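Local coordinates for protein GP37 (Pseudomonas phage phikz, PDB 5FT0) that inhibits the host RNA degradosome, probably by acting on the ribonuclease RNase E during phage infection, at residues L178-T181 against D182-N186; F4-T7 against W8-L12; G215-P218 against D219-E222; N169-N172 against V173-I177; V86-L89 against Y90-A93. All coordinates share one frame; numbering follows the deposited sequence.

How the interactions relate
Interactions 4 and 1 are successive lengths of the long helix 158-187, their centres about 13 Å apart, and interaction 5 is the first turns of helix 87-98, which packs against both. Ala179 CB meets Ala92 CB at 3.9 Å in the seam between interactions 1 and 5, while Leu176 of interaction 4 reaches Ala92 and Ala93. Interaction 3, the hairpin turn at 215-222, touches interaction 1 where Phe184 CE2 lies 3.4 Å from Gly215 N; its Glu222 touches the bound arginine. Interaction 2 stands apart at the N-terminus, about 17 Å from interaction 3, centre to centre. The potassium ion lies close to interaction 4, about 8 Å from the Asn169 side chain.

Interaction 1: L178-T181 against D182-N186; sequences LAYT and DYFAN
Close to its C-terminal end, the long helix 158-187 makes regular i to i+4 contacts between Leu178-Thr181 and Asp182-Asn186, with two aromatic residues, Tyr180 and Phe184, one turn apart on the buried side. The rings are only loosely in touch: Phe184 CE1 comes to the edge of the Tyr180 ring, near its plane, 4.4 Å from CD2. Large flat side chains suit this face because they reach the antiparallel sheet beneath, where Tyr180 meets Phe225 and Phe184 meets Phe213. Tyr183 leaves the helix on another side, chi1 of -171° setting its ring opposite the backbone N, and packs on Leu89 of helix 87-98; its hydroxyl is hydrogen-bonded to Asp19 O. Ala179, small enough for close helix packing, faces that same helix.

Asp182 lies on the exposed side, its carboxylate bending back over the preceding turn until OD2 is 4.3 Å from Leu178 CG. Thr181 satisfies its hydroxyl within the helix by bonding to Ile177 O. Four backbone bonds join the turns, the shortest from Asp182 N to Leu178 O at 2.7 Å. The Tyr180 carbonyl accepts from Phe184 N at 3.1 Å and also meets the Phe184 ring edge in plane, with CD1 3.4 Å from Tyr180 O.

Interaction 2: F4-T7 against W8-L12; sequences FNIT and WEEQL
Thr7 and Glu10 meet where strand 4-6 gives way to helix 8-15, each side chain turning back on the other's backbone. Glu10 OE2 accepts from Thr7 N at 3.2 Å in a nearly straight bond (167°) that arrives from above the carboxylate plane. In return Thr7 OG1 accepts a weak bond from Glu10 N at 3.3 Å; chi1 of 71° sets this hydroxyl between the backbone N and the carbonyl carbon, turned into the helix start. Threonine suits the place, its short side chain reaching an amide of the first turn.

The inner side is the tighter. Ile6 CG2 rests against Gln11 CG at 3.7 Å, the two side chains crossing at about a right angle. Gln11 NE2 bonds mainly to Glu28 O and only weakly to Ile6 O and Thr7 O, sharing two N-H groups among three carbonyls. Glu10 OE1 forms a salt bridge to Arg71.

Toward solvent the contacts slacken. Thr7 OG1 makes a long, weak bond to Glu9 OE1 at 3.4 Å. Within the helix, Glu9 CD lies over one face of the Trp8 indole, offset toward the rim, a pose crystal packing may influence. The reciprocal Thr7-Glu10 pairing is a capping box, with Thr7 as the N-cap.

Interaction 3: G215-P218 against D219-E222; sequences GCHP and DVEE
Asp219 and His217 carry this tight turn, with Val220 packing beside them. The His217 ring turns its edge to the corner: chi1 of -174° swings the imidazole away from its own backbone N and carries ND1 to the backbone amide of Asp219. Asp219 N donates to ND1 over 3.1 Å in a nearly straight bond, although the donor is tilted 21° from the ring plane. ND1 accepts here, consistent with the proton sitting on NE2, which is hydrogen-bonded to Ala14 O. Histidine suits the position because its two nitrogens can serve a turn amide and a distant carbonyl at once.

The Asp219 carboxylate crosses the same ring obliquely, OD2 3.5 Å from His217 CE1, with the planes 64° apart. Its OD1 forms a salt bridge to Lys17, so both residues join the turn to the chain near the N-terminus. Pro218, whose closed ring readily adopts the backbone angles of the turn's second position, sets CD over one face of the imidazole, 3.2 Å above its plane and offset toward the rim.

Val220 places CG2 against His217 CB at 3.7 Å, and both side chains reach helix 67-82. The turn's backbone bond, Val220 N to His217 O, is weak at 3.4 Å. Farther along, a water accepts from His217 N and donates to Val220 O, bridging the strands. Gly215 O then meets Glu222 CA in a CA-H...O contact of 3.6 Å; Glu222 also touches the bound arginine. His217, Pro218, Asp219 and Val220 form a type I beta turn that closes the hairpin of strands 206-217 and 220-232.

Interaction 4: N169-N172 against V173-I177; sequences NANN and VKELI
Successive turns within the long helix 158-187 meet here, a local i to i+4 contact at a kink, where the backbone N atoms of Asn171 and Asn172 have no bond to the preceding turn. Asn169 and Val173 form its buried side. Val173 CG2 lies 4.1 Å from Asn169 CB and closer still, 3.2 Å, to Asn169 O, the carbonyl that accepts from Val173 N. With chi1 of 170°, CG1 takes the place across from the backbone N and CG2 is left beside that nitrogen, which explains how this methyl comes against the carbonyl of the turn before. A branched apolar residue fits well, since Val173 also packs on Val96 of helix 87-98 and on Ile128 and Ile229 of the sheet.

Val173 and Leu176 thus point into the seam where helix 158-187 meets both helix 87-98 and the seven-stranded antiparallel sheet; Leu176 touches Val96 and Phe130. Asn169 adds polar links: its OD1 accepts from Asn100 ND2, and Asn100 belongs to the potassium site, while its own ND2 donates to Val165 O one turn earlier. Amide side chains suit this buried corner because they can donate and accept together.

On the exposed side, Asn171 and Glu175 run side by side, pointing the same way, their amide and carboxylate planes 37° apart. They meet only loosely, with Asn171 OD1 4.1 Å from Glu175 CG. Glu175 CG, held beside its own backbone N, lies 3.2 Å from Asn171 O, and the chain bends beyond it. That carbonyl accepts from Glu175 N at 2.9 Å, while Leu176 N bonds to Asn172 O at 3.0 Å with a more bent angle of 141°.

Interaction 5: V86-L89 against Y90-A93; sequences VDNL and YLAA
Val86 and Tyr90 join across the first turn of helix 87-98, with Val86 at the N-cap position. Its side chain is apolar and makes no capping bond to the turn; instead its carbonyl receives Tyr90 N at 2.7 Å in an almost straight bond of 177°. The side chains of this turn fan outward in different directions. Leu89 and Val86 are directed toward helix 158-187, where Leu89 packs on Ala179 and Tyr180 and Val86 on Tyr183. Branched aliphatic groups suit that seam, and the small Ala92 allows a close approach to Ala179.

Tyr90 swings elsewhere: chi1 of -177° puts its exposed ring on the carbonyl side, away from the preceding turn, and only CB stays near, 3.4 Å from Val86 O. Leu91, with CG beside its backbone N instead, leans back over the earlier turn and brings CG to 3.3 Å from Asp87 O. Asp87, at the first position of the helix, uses OD2 to hydrogen-bond His22 ND1. The bond from Ala92 N to Asn88 O spans 3.1 Å, its donor standing 45° out of the carbonyl plane.

Interaction 1: L178-T181 against D182-N186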
# COMPACT_ATOMS: atom_id res chain seq x y z
N LEU A 178 -25.17 -13.34 12.44
CA LEU A 178 -25.99 -14.51 12.73
C LEU A 178 -25.53 -15.72 11.92
O LEU A 178 -25.44 -16.83 12.45
CB LEU A 178 -27.46 -14.19 12.43
CG LEU A 178 -28.52 -14.69 13.40
CD1 LEU A 178 -28.39 -13.98 14.74
CD2 LEU A 178 -29.91 -14.47 12.81
N ALA A 179 -25.23 -15.51 10.64
CA ALA A 179 -24.79 -16.61 9.79
C ALA A 179 -23.52 -17.24 10.32
O ALA A 179 -23.40 -18.47 10.38
CB ALA A 179 -24.59 -16.10 8.36
N TYR A 180 -22.54 -16.42 10.71
CA TYR A 180 -21.32 -16.95 11.31
C TYR A 180 -21.62 -17.60 12.65
O TYR A 180 -21.03 -18.64 12.99
CB TYR A 180 -20.28 -15.85 11.46
CG TYR A 180 -19.44 -15.66 10.23
CD1 TYR A 180 -19.89 -14.89 9.16
CD2 TYR A 180 -18.20 -16.28 10.11
CE1 TYR A 180 -19.12 -14.72 8.03
CE2 TYR A 180 -17.43 -16.13 8.97
CZ TYR A 180 -17.90 -15.35 7.93
OH TYR A 180 -17.14 -15.19 6.80
N THR A 181 -22.53 -17.01 13.43
CA THR A 181 -22.89 -17.58 14.72
C THR A 181 -23.53 -18.95 14.55
O THR A 181 -23.18 -19.90 15.26
CB THR A 181 -23.84 -16.63 15.46
OG1 THR A 181 -23.21 -15.35 15.61
CG2 THR A 181 -24.18 -17.19 16.84
N ASP A 182 -24.47 -19.07 13.61
CA ASP A 182 -25.12 -20.35 13.38
C ASP A 182 -24.15 -21.37 12.80
O ASP A 182 -24.15 -22.54 13.21
CB ASP A 182 -26.32 -20.17 12.44
CG ASP A 182 -27.46 -19.41 13.10
OD1 ASP A 182 -27.48 -19.33 14.35
OD2 ASP A 182 -28.34 -18.91 12.37
N TYR A 183 -23.31 -20.95 11.85
CA TYR A 183 -22.38 -21.89 11.23
C TYR A 183 -21.45 -22.51 12.27
O TYR A 183 -21.24 -23.73 12.28
CB TYR A 183 -21.57 -21.20 10.13
CG TYR A 183 -20.76 -22.19 9.32
CD1 TYR A 183 -21.30 -22.80 8.20
CD2 TYR A 183 -19.46 -22.52 9.69
CE1 TYR A 183 -20.57 -23.71 7.46
CE2 TYR A 183 -18.72 -23.43 8.95
CZ TYR A 183 -19.28 -24.02 7.84
OH TYR A 183 -18.56 -24.93 7.10
N PHE A 184 -20.87 -21.69 13.14
CA PHE A 184 -19.97 -22.22 14.15
C PHE A 184 -20.71 -23.11 15.14
O PHE A 184 -20.20 -24.17 15.54
CB PHE A 184 -19.25 -21.08 14.87
CG PHE A 184 -17.92 -20.73 14.26
CD1 PHE A 184 -17.86 -19.88 13.16
CD2 PHE A 184 -16.75 -21.25 14.77
CE1 PHE A 184 -16.64 -19.56 12.59
CE2 PHE A 184 -15.52 -20.94 14.20
CZ PHE A 184 -15.47 -20.09 13.11
N ALA A 185 -21.92 -22.72 15.54
CA ALA A 185 -22.65 -23.49 16.54
C ALA A 185 -23.18 -24.80 15.98
O ALA A 185 -23.23 -25.81 16.70
CB ALA A 185 -23.80 -22.65 17.10
N ASN A 186 -23.57 -24.82 14.70
CA ASN A 186 -24.21 -25.99 14.11
C ASN A 186 -23.28 -26.82 13.24
O ASN A 186 -23.48 -28.03 13.12
CB ASN A 186 -25.42 -25.57 13.28
CG ASN A 186 -26.43 -24.77 14.09
OD1 ASN A 186 -26.65 -25.04 15.27
ND2 ASN A 186 -27.05 -23.78 13.45

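Interaction 2: F4-T7 against W8-L12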
# COMPACT_ATOMS: atom_id res chain seq x y z
N PHE A 4 9.27 -28.26 6.72
CA PHE A 4 8.37 -29.29 6.23
C PHE A 4 7.39 -28.66 5.25
O PHE A 4 7.26 -27.43 5.17
CB PHE A 4 7.62 -29.99 7.37
CG PHE A 4 6.63 -29.11 8.08
CD1 PHE A 4 7.02 -28.32 9.15
CD2 PHE A 4 5.30 -29.11 7.71
CE1 PHE A 4 6.11 -27.52 9.81
CE2 PHE A 4 4.38 -28.32 8.37
CZ PHE A 4 4.78 -27.52 9.42
N ASN A 5 6.72 -29.52 4.49
CA ASN A 5 5.79 -29.10 3.45
C ASN A 5 4.37 -29.51 3.80
O ASN A 5 4.15 -30.50 4.50
CB ASN A 5 6.17 -29.71 2.09
CG ASN A 5 7.59 -29.36 1.67
OD1 ASN A 5 7.88 -28.22 1.32
ND2 ASN A 5 8.47 -30.36 1.69
N ILE A 6 3.41 -28.73 3.31
CA ILE A 6 1.99 -29.07 3.38
C ILE A 6 1.49 -29.08 1.94
O ILE A 6 1.39 -28.02 1.31
CB ILE A 6 1.20 -28.07 4.23
CG1 ILE A 6 1.76 -28.00 5.65
CG2 ILE A 6 -0.28 -28.44 4.25
CD1 ILE A 6 1.01 -27.03 6.55
N THR A 7 1.20 -30.27 1.42
CA THR A 7 0.75 -30.31 0.04
C THR A 7 -0.66 -29.73 -0.08
O THR A 7 -1.40 -29.63 0.90
CB THR A 7 0.77 -31.74 -0.51
OG1 THR A 7 -0.29 -32.50 0.09
CG2 THR A 7 2.09 -32.42 -0.21
N TRP A 8 -1.01 -29.33 -1.30
CA TRP A 8 -2.35 -28.81 -1.52
C TRP A 8 -3.42 -29.88 -1.29
O TRP A 8 -4.56 -29.55 -0.96
CB TRP A 8 -2.46 -28.22 -2.93
CG TRP A 8 -2.42 -29.25 -4.01
CD1 TRP A 8 -1.31 -29.74 -4.64
CD2 TRP A 8 -3.55 -29.90 -4.61
NE1 TRP A 8 -1.68 -30.66 -5.59
CE2 TRP A 8 -3.04 -30.78 -5.59
CE3 TRP A 8 -4.93 -29.83 -4.42
CZ2 TRP A 8 -3.87 -31.58 -6.37
CZ3 TRP A 8 -5.75 -30.63 -5.20
CH2 TRP A 8 -5.22 -31.49 -6.16
N GLU A 9 -3.06 -31.16 -1.44
CA GLU A 9 -4.02 -32.23 -1.20
C GLU A 9 -4.39 -32.33 0.28
O GLU A 9 -5.56 -32.55 0.61
CB GLU A 9 -3.48 -33.56 -1.71
CG GLU A 9 -3.41 -33.68 -3.23
CD GLU A 9 -2.00 -33.52 -3.77
OE1 GLU A 9 -1.24 -32.70 -3.22
OE2 GLU A 9 -1.66 -34.23 -4.74
N GLU A 10 -3.41 -32.19 1.19
CA GLU A 10 -3.74 -32.20 2.62
C GLU A 10 -4.66 -31.03 2.96
O GLU A 10 -5.58 -31.18 3.77
CB GLU A 10 -2.49 -32.12 3.50
CG GLU A 10 -1.22 -32.74 2.94
CD GLU A 10 -0.04 -32.66 3.90
OE1 GLU A 10 -0.25 -32.50 5.12
OE2 GLU A 10 1.11 -32.73 3.43
N GLN A 11 -4.40 -29.86 2.38
CA GLN A 11 -5.26 -28.71 2.62
C GLN A 11 -6.67 -28.96 2.11
O GLN A 11 -7.65 -28.74 2.83
CB GLN A 11 -4.66 -27.46 1.97
CG GLN A 11 -3.21 -27.22 2.34
CD GLN A 11 -2.57 -26.12 1.51
OE1 GLN A 11 -3.14 -25.05 1.33
NE2 GLN A 11 -1.37 -26.39 1.00
N LEU A 12 -6.79 -29.44 0.87
CA LEU A 12 -8.11 -29.68 0.28
C LEU A 12 -8.87 -30.75 1.05
O LEU A 12 -10.10 -30.65 1.20
CB LEU A 12 -7.96 -30.07 -1.19
CG LEU A 12 -9.26 -30.24 -1.98
CD1 LEU A 12 -10.13 -29.00 -1.86
CD2 LEU A 12 -8.95 -30.53 -3.43

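Interaction 3: G215-P218 against D219-E222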
# COMPACT_ATOMS: atom_id res chain seq x y z
N GLY A 215 -14.39 -22.97 16.70
CA GLY A 215 -15.00 -24.05 15.95
C GLY A 215 -14.25 -25.36 16.13
O GLY A 215 -13.02 -25.38 16.25
N CYS A 216 -15.00 -26.45 16.12
CA CYS A 216 -14.43 -27.79 16.17
C CYS A 216 -14.28 -28.33 14.76
O CYS A 216 -15.23 -28.33 13.98
CB CYS A 216 -15.32 -28.72 17.00
SG CYS A 216 -14.66 -30.38 17.22
N HIS A 217 -13.07 -28.78 14.43
CA HIS A 217 -12.77 -29.38 13.14
C HIS A 217 -11.95 -30.64 13.37
O HIS A 217 -11.08 -30.67 14.25
CB HIS A 217 -11.99 -28.39 12.26
CG HIS A 217 -11.77 -28.87 10.86
ND1 HIS A 217 -10.78 -29.77 10.52
CD2 HIS A 217 -12.40 -28.56 9.70
CE1 HIS A 217 -10.82 -30.01 9.22
NE2 HIS A 217 -11.79 -29.28 8.70
N PRO A 218 -12.21 -31.71 12.61
CA PRO A 218 -11.57 -33.00 12.91
C PRO A 218 -10.05 -33.00 12.85
O PRO A 218 -9.43 -33.86 13.47
CB PRO A 218 -12.17 -33.94 11.85
CG PRO A 218 -13.45 -33.29 11.45
CD PRO A 218 -13.21 -31.82 11.54
N ASP A 219 -9.43 -32.06 12.13
CA ASP A 219 -8.00 -32.12 11.86
C ASP A 219 -7.18 -31.16 12.69
O ASP A 219 -5.94 -31.21 12.64
CB ASP A 219 -7.74 -31.86 10.37
CG ASP A 219 -8.33 -32.93 9.48
OD1 ASP A 219 -8.49 -34.07 9.95
OD2 ASP A 219 -8.63 -32.64 8.30
N VAL A 220 -7.81 -30.27 13.46
CA VAL A 220 -7.10 -29.25 14.22
C VAL A 220 -7.70 -29.15 15.61
O VAL A 220 -8.83 -29.58 15.85
CB VAL A 220 -7.13 -27.87 13.53
CG1 VAL A 220 -6.39 -27.91 12.19
CG2 VAL A 220 -8.56 -27.41 13.34
N GLU A 221 -6.93 -28.57 16.53
CA GLU A 221 -7.44 -28.36 17.88
C GLU A 221 -8.63 -27.41 17.88
O GLU A 221 -9.59 -27.60 18.63
CB GLU A 221 -6.33 -27.83 18.79
CG GLU A 221 -5.21 -28.82 19.04
CD GLU A 221 -4.41 -28.49 20.29
OE1 GLU A 221 -4.51 -27.35 20.79
OE2 GLU A 221 -3.68 -29.38 20.76
N GLU A 222 -8.59 -26.38 17.03
CA GLU A 222 -9.57 -25.31 17.10
C GLU A 222 -9.54 -24.49 15.82
O GLU A 222 -8.47 -24.29 15.24
CB GLU A 222 -9.28 -24.43 18.31
CG GLU A 222 -10.41 -23.55 18.76
CD GLU A 222 -10.06 -22.81 20.04
OE1 GLU A 222 -8.88 -22.45 20.21
OE2 GLU A 222 -10.97 -22.60 20.87
O HOH W 1 -11.41 -28.95 16.89

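Interaction 4: N169-N172 against V173-I177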
# COMPACT_ATOMS: atom_id res chain seq x y z
N ASN A 169 -27.81 -0.56 6.57
CA ASN A 169 -27.03 -1.80 6.58
C ASN A 169 -27.31 -2.67 7.79
O ASN A 169 -26.78 -3.78 7.87
CB ASN A 169 -25.53 -1.47 6.53
CG ASN A 169 -25.20 -0.39 5.52
OD1 ASN A 169 -25.07 -0.66 4.32
ND2 ASN A 169 -25.06 0.84 6.00
N ALA A 170 -28.13 -2.20 8.74
CA ALA A 170 -28.20 -2.83 10.05
C ALA A 170 -28.66 -4.28 9.97
O ALA A 170 -28.08 -5.16 10.63
CB ALA A 170 -29.13 -2.03 10.97
N ASN A 171 -29.69 -4.56 9.18
CA ASN A 171 -30.23 -5.92 9.14
C ASN A 171 -29.32 -6.86 8.35
O ASN A 171 -29.17 -8.03 8.73
CB ASN A 171 -31.64 -5.92 8.56
CG ASN A 171 -32.32 -7.27 8.69
OD1 ASN A 171 -32.52 -7.97 7.70
ND2 ASN A 171 -32.66 -7.65 9.92
N ASN A 172 -28.73 -6.38 7.26
CA ASN A 172 -27.77 -7.21 6.52
C ASN A 172 -26.57 -7.56 7.39
O ASN A 172 -26.07 -8.69 7.34
CB ASN A 172 -27.32 -6.49 5.25
CG ASN A 172 -28.41 -6.41 4.20
OD1 ASN A 172 -29.25 -7.30 4.10
ND2 ASN A 172 -28.39 -5.34 3.41
N VAL A 173 -26.09 -6.60 8.18
CA VAL A 173 -24.94 -6.84 9.04
C VAL A 173 -25.31 -7.78 10.18
O VAL A 173 -24.54 -8.69 10.53
CB VAL A 173 -24.37 -5.50 9.56
CG1 VAL A 173 -23.34 -5.74 10.64
CG2 VAL A 173 -23.77 -4.71 8.41
N LYS A 174 -26.49 -7.59 10.77
CA LYS A 174 -26.96 -8.50 11.81
C LYS A 174 -27.08 -9.93 11.28
O LYS A 174 -26.75 -10.89 11.98
CB LYS A 174 -28.30 -8.01 12.35
CG LYS A 174 -28.96 -8.91 13.39
CD LYS A 174 -30.12 -8.19 14.06
CE LYS A 174 -31.34 -9.08 14.22
NZ LYS A 174 -31.14 -10.16 15.22
N GLU A 175 -27.54 -10.08 10.04
CA GLU A 175 -27.64 -11.41 9.45
C GLU A 175 -26.27 -12.00 9.15
O GLU A 175 -26.10 -13.22 9.17
CB GLU A 175 -28.49 -11.36 8.18
CG GLU A 175 -29.96 -11.08 8.43
CD GLU A 175 -30.62 -12.15 9.29
OE1 GLU A 175 -30.43 -13.35 9.01
OE2 GLU A 175 -31.32 -11.78 10.26
N LEU A 176 -25.28 -11.15 8.86
CA LEU A 176 -23.92 -11.64 8.66
C LEU A 176 -23.37 -12.25 9.94
O LEU A 176 -22.82 -13.36 9.94
CB LEU A 176 -23.02 -10.50 8.17
CG LEU A 176 -21.51 -10.77 8.17
CD1 LEU A 176 -21.17 -11.90 7.21
CD2 LEU A 176 -20.74 -9.51 7.80
N ILE A 177 -23.51 -11.53 11.06
CA ILE A 177 -23.09 -12.06 12.36
C ILE A 177 -23.85 -13.34 12.67
O ILE A 177 -23.27 -14.33 13.12
CB ILE A 177 -23.30 -11.00 13.46
CG1 ILE A 177 -22.46 -9.76 13.16
CG2 ILE A 177 -22.96 -11.58 14.83
CD1 ILE A 177 -20.99 -10.04 12.97

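Interaction 5: V86-L89 against Y90-A93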
# COMPACT_ATOMS: atom_id res chain seq x y z
N VAL A 86 -17.56 -20.34 2.26
CA VAL A 86 -18.72 -21.19 2.50
C VAL A 86 -19.95 -20.48 1.96
O VAL A 86 -20.16 -19.29 2.22
CB VAL A 86 -18.84 -21.50 4.00
CG1 VAL A 86 -20.20 -22.12 4.31
CG2 VAL A 86 -17.72 -22.43 4.44
N ASP A 87 -20.77 -21.22 1.21
CA ASP A 87 -21.92 -20.67 0.49
C ASP A 87 -22.71 -19.65 1.31
O ASP A 87 -22.79 -18.47 0.94
CB ASP A 87 -22.86 -21.81 0.06
CG ASP A 87 -22.29 -22.63 -1.08
OD1 ASP A 87 -21.41 -22.13 -1.81
OD2 ASP A 87 -22.74 -23.78 -1.26
N ASN A 88 -23.28 -20.08 2.43
CA ASN A 88 -24.15 -19.20 3.21
C ASN A 88 -23.39 -18.06 3.86
O ASN A 88 -23.99 -17.01 4.13
CB ASN A 88 -24.91 -20.01 4.26
CG ASN A 88 -25.95 -20.93 3.66
OD1 ASN A 88 -26.42 -20.70 2.54
ND2 ASN A 88 -26.32 -21.98 4.39
N LEU A 89 -22.10 -18.23 4.14
CA LEU A 89 -21.32 -17.13 4.70
C LEU A 89 -20.90 -16.15 3.62
O LEU A 89 -20.93 -14.93 3.83
CB LEU A 89 -20.09 -17.68 5.44
CG LEU A 89 -20.39 -18.72 6.52
CD1 LEU A 89 -19.12 -19.10 7.27
CD2 LEU A 89 -21.45 -18.21 7.49
N TYR A 90 -20.50 -16.66 2.46
CA TYR A 90 -20.19 -15.80 1.33
C TYR A 90 -21.42 -15.01 0.89
O TYR A 90 -21.32 -13.82 0.58
CB TYR A 90 -19.65 -16.65 0.18
CG TYR A 90 -19.21 -15.87 -1.04
CD1 TYR A 90 -17.93 -15.31 -1.11
CD2 TYR A 90 -20.05 -15.71 -2.14
CE1 TYR A 90 -17.52 -14.61 -2.23
CE2 TYR A 90 -19.64 -15.02 -3.26
CZ TYR A 90 -18.37 -14.47 -3.30
OH TYR A 90 -17.96 -13.77 -4.42
N LEU A 91 -22.59 -15.66 0.87
CA LEU A 91 -23.82 -14.98 0.48
C LEU A 91 -24.20 -13.90 1.50
O LEU A 91 -24.63 -12.81 1.12
CB LEU A 91 -24.95 -15.99 0.32
CG LEU A 91 -24.90 -16.85 -0.94
CD1 LEU A 91 -25.99 -17.90 -0.92
CD2 LEU A 91 -25.01 -15.96 -2.18
N ALA A 92 -24.05 -14.20 2.79
CA ALA A 92 -24.38 -13.21 3.81
C ALA A 92 -23.45 -12.00 3.75
O ALA A 92 -23.87 -10.89 4.08
CB ALA A 92 -24.33 -13.85 5.20
N ALA A 93 -22.20 -12.20 3.35
CA ALA A 93 -21.30 -11.07 3.15
C ALA A 93 -21.68 -10.28 1.90
O ALA A 93 -21.60 -9.04 1.90
CB ALA A 93 -19.85 -11.55 3.06